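PDB 5XN8: glycerol Dehydrogenase from Unidentified, which probably catalyses the NAD-dependent oxidation of glycerol to dihydroxyacetone, working with a divalent metal ion and also accepting other small diols. Local coordinates for residues N287-M290 with E291-E294; E294-L297 with G298-K302. All coordinates share one frame; numbering follows the deposited sequence.

Contact 1 of 2, residues N287-M290 with E291-E294; sequences NSPM and EEIE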
# COMPACT_ATOMS: atom_id res chain seq x y z
N ASN A 287 15.56 -13.13 -19.29
CA ASN A 287 15.15 -11.72 -19.24
C ASN A 287 14.39 -11.38 -17.98
O ASN A 287 13.27 -10.89 -18.02
CB ASN A 287 14.36 -11.33 -20.50
CG ASN A 287 14.21 -9.84 -20.64
OD1 ASN A 287 15.17 -9.10 -20.43
ND2 ASN A 287 13.01 -9.39 -20.98
N SER A 288 15.01 -11.66 -16.84
CA SER A 288 14.46 -11.27 -15.56
C SER A 288 14.53 -9.76 -15.46
O SER A 288 15.38 -9.15 -16.08
CB SER A 288 15.19 -11.99 -14.43
OG SER A 288 16.41 -11.39 -13.98
N PRO A 289 13.60 -9.13 -14.70
CA PRO A 289 13.62 -7.66 -14.62
C PRO A 289 14.88 -7.12 -13.94
O PRO A 289 15.59 -7.86 -13.27
CB PRO A 289 12.35 -7.33 -13.82
CG PRO A 289 12.00 -8.57 -13.10
CD PRO A 289 12.55 -9.72 -13.86
N MET A 290 15.13 -5.83 -14.11
CA MET A 290 16.39 -5.22 -13.67
C MET A 290 16.55 -5.28 -12.15
O MET A 290 17.62 -5.65 -11.67
CB MET A 290 16.53 -3.78 -14.18
CG MET A 290 17.92 -3.17 -14.01
SD MET A 290 19.26 -4.13 -14.76
CE MET A 290 20.72 -3.27 -14.17
N GLU A 291 15.49 -4.97 -11.40
CA GLU A 291 15.61 -4.98 -9.92
C GLU A 291 15.86 -6.39 -9.38
O GLU A 291 16.44 -6.51 -8.30
CB GLU A 291 14.57 -4.14 -9.13
CG GLU A 291 13.26 -3.70 -9.79
CD GLU A 291 12.31 -4.86 -10.01
OE1 GLU A 291 12.78 -5.85 -10.63
OE2 GLU A 291 11.13 -4.79 -9.56
N GLU A 292 15.48 -7.43 -10.11
CA GLU A 292 15.82 -8.81 -9.76
C GLU A 292 17.31 -9.08 -10.05
O GLU A 292 18.01 -9.68 -9.23
CB GLU A 292 14.95 -9.81 -10.51
CG GLU A 292 15.21 -11.26 -10.10
CD GLU A 292 14.07 -12.20 -10.44
OE1 GLU A 292 13.89 -12.54 -11.62
OE2 GLU A 292 13.34 -12.62 -9.54
N ILE A 293 17.78 -8.63 -11.21
CA ILE A 293 19.22 -8.69 -11.53
C ILE A 293 20.03 -7.95 -10.45
O ILE A 293 21.06 -8.45 -10.01
CB ILE A 293 19.51 -8.13 -12.95
CG1 ILE A 293 18.97 -9.07 -14.03
CG2 ILE A 293 21.00 -7.92 -13.18
CD1 ILE A 293 18.78 -8.42 -15.38
N GLU A 294 19.55 -6.79 -10.03
CA GLU A 294 20.24 -5.96 -9.03
C GLU A 294 20.28 -6.56 -7.60
O GLU A 294 21.28 -6.37 -6.89
CB GLU A 294 19.66 -4.55 -8.99
CG GLU A 294 20.04 -3.71 -10.20
CD GLU A 294 19.54 -2.27 -10.11
OE1 GLU A 294 18.98 -1.87 -9.06
OE2 GLU A 294 19.65 -1.53 -11.11
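The carboxylate of Glu-292 meets Ser-288 and Pro-289 through OE1, which sits 3.1 Å from Ser-288 CB. The two neighbours come from different directions: Ser-288 CB is level with the flat group, whereas Pro-289 CD lies over one face, 3.8 Å from the same OE1. Glu-292 gets there with CG anti to its backbone N (chi1 -176°) and an extended chain that carries the carboxylate back toward the serine. At Glu-291 the chain instead folds at chi2, and its OE1 stops 3.5 Å from Pro-289 CB, with the ring carbon well out of the carboxylate plane. The third carboxylate, that of Glu-294, is touched by Met-290: CG lies over a face of OE2, while the methyl CE is almost level with the group, 3.7 Å from OE2. All this decorates the first turn of helix 290-303, with Pro-289 at the N-cap. Pro-289 O takes a straight bond from Ile-293 N (3.1 Å, 167°) in the carbonyl plane, plus a weak one from Glu-292 N; Met-290 O accepts Glu-294 N at 2.8 Å. Three acidic side chains near a helix N-terminus would probably interact favourably with its dipole. Ile-293 packs CG1 against Ser-288 OG (3.5 Å), and that hydroxyl is buried without a hydrogen-bonding partner in the model. Just ahead, Asn-287 has positive phi where the chain leaves helix 271-285. Lys-216 of the second subunit bonds both Asn-287 OD1 and Ser-288 O, while Met-290 also rests on Leu-358 of helix 345-363.

Contact 2 of 2, residues E294-L297 with G298-K302; sequences ETVL and GFCEK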
# COMPACT_ATOMS: atom_id res chain seq x y z
N GLU A 294 19.55 -6.79 -10.03
CA GLU A 294 20.24 -5.96 -9.03
C GLU A 294 20.28 -6.56 -7.60
O GLU A 294 21.28 -6.37 -6.89
CB GLU A 294 19.66 -4.55 -8.99
CG GLU A 294 20.04 -3.71 -10.20
CD GLU A 294 19.54 -2.27 -10.11
OE1 GLU A 294 18.98 -1.87 -9.06
OE2 GLU A 294 19.65 -1.53 -11.11
N THR A 295 19.22 -7.26 -7.19
CA THR A 295 19.23 -7.96 -5.91
C THR A 295 20.25 -9.11 -5.88
O THR A 295 20.90 -9.33 -4.85
CB THR A 295 17.84 -8.48 -5.45
OG1 THR A 295 18.05 -9.67 -4.68
CG2 THR A 295 16.93 -8.87 -6.54
N VAL A 296 20.40 -9.81 -7.00
CA VAL A 296 21.36 -10.91 -7.13
C VAL A 296 22.80 -10.39 -7.24
O VAL A 296 23.70 -10.92 -6.60
CB VAL A 296 21.02 -11.83 -8.32
CG1 VAL A 296 22.10 -12.88 -8.55
CG2 VAL A 296 19.68 -12.51 -8.08
N LEU A 297 23.00 -9.38 -8.07
CA LEU A 297 24.29 -8.69 -8.14
C LEU A 297 24.71 -8.15 -6.77
O LEU A 297 25.85 -8.35 -6.33
CB LEU A 297 24.22 -7.52 -9.13
CG LEU A 297 24.25 -7.81 -10.62
CD1 LEU A 297 23.95 -6.52 -11.37
CD2 LEU A 297 25.58 -8.42 -11.09
N GLY A 298 23.77 -7.48 -6.10
CA GLY A 298 23.97 -6.94 -4.76
C GLY A 298 24.32 -7.99 -3.73
O GLY A 298 25.22 -7.78 -2.93
N PHE A 299 23.62 -9.11 -3.78
CA PHE A 299 23.92 -10.25 -2.91
C PHE A 299 25.32 -10.79 -3.17
O PHE A 299 26.12 -10.91 -2.23
CB PHE A 299 22.88 -11.37 -3.09
CG PHE A 299 23.20 -12.62 -2.32
CD1 PHE A 299 22.88 -12.72 -0.97
CD2 PHE A 299 23.81 -13.70 -2.94
CE1 PHE A 299 23.20 -13.85 -0.24
CE2 PHE A 299 24.12 -14.85 -2.22
CZ PHE A 299 23.81 -14.92 -0.87
N CYS A 300 25.60 -11.11 -4.43
CA CYS A 300 26.91 -11.65 -4.83
C CYS A 300 28.10 -10.75 -4.45
O CYS A 300 29.07 -11.22 -3.87
CB CYS A 300 26.94 -11.94 -6.35
SG CYS A 300 26.07 -13.41 -6.91
N GLU A 301 28.03 -9.46 -4.76
CA GLU A 301 29.11 -8.50 -4.40
C GLU A 301 29.36 -8.46 -2.90
O GLU A 301 30.51 -8.44 -2.45
CB GLU A 301 28.77 -7.08 -4.88
CG GLU A 301 29.74 -5.99 -4.42
CD GLU A 301 29.46 -4.63 -5.02
OE1 GLU A 301 28.27 -4.36 -5.34
OE2 GLU A 301 30.40 -3.81 -5.18
N LYS A 302 28.27 -8.43 -2.15
CA LYS A 302 28.27 -8.27 -0.70
C LYS A 302 28.91 -9.46 -0.01
O LYS A 302 29.69 -9.28 0.92
CB LYS A 302 26.82 -8.07 -0.25
CG LYS A 302 26.51 -7.77 1.19
CD LYS A 302 25.07 -7.24 1.30
CE LYS A 302 23.99 -8.30 1.03
NZ LYS A 302 22.91 -7.81 0.13
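Val-296 and Cys-300 sit one helical turn apart, and theirs is the apolar side-chain touch here: Val-296 CG1 comes to 4.3 Å from Cys-300 SG. The sulfur lies beside its own backbone N, anti to the carbonyl carbon (chi1 -76°), which also brings SG within 3.5 Å of Val-296 O. Otherwise side chains meet backbone: Phe-299 CB rests 3.3 Å from Thr-295 O, and Glu-301 CB packs on Leu-297 O. The carbonyls are held by four successive i to i+4 bonds of an alpha-helix, whose donors come in at different heights. Gly-298 N reaches Glu-294 O at 2.8 Å, and Phe-299 N reaches Thr-295 O at 2.9 Å; both donors stand well above the carbonyl plane. Cys-300 N is less tilted over Val-296 O, and Glu-301 N lies close to the line of the Leu-297 C=O; in these last two the N-H points almost straight at the oxygen. Gly-298 contributes its backbone alone, on a partly exposed face of the helix. Beyond this turn the Phe-299 ring swings away, its first torsion trans to the main-chain nitrogen, and packs on Leu-173 and Leu-210. Its side chain lies about 10 Å from that of Asp-171, a ligand of the bound zinc, so the helix is near the metal site without lining it. Val-296 and Cys-300 join Phe-299 against helix 162-185, Thr-295 faces helix 197-223, and Leu-297 lies on Trp-362 of helix 345-363, placing helix 290-303 among three others in the all-helical part of this iron-containing alcohol dehydrogenase fold.

Both contacts belong to helix 290-303 and meet at Glu-294, their centres 11 Å apart. Contact 1 is the opening end, lying farther from the middle of the chain and up against a second subunit; contact 2 is the following stretch, which no other chain touches and whose buried residues face helices of the same subunit. Helical backbone bonds are common to both, but the side-chain chemistry changes. Around 287-294, the first two acidic side chains turn back to the residues before the helix and lysine from the partner chain supplies polar bonds, whereas in 294-302 apolar side chains pack within the subunit, Phe-299 toward the metal site. Helix 345-363 accompanies both, with Trp-362 touching the shared Glu-294.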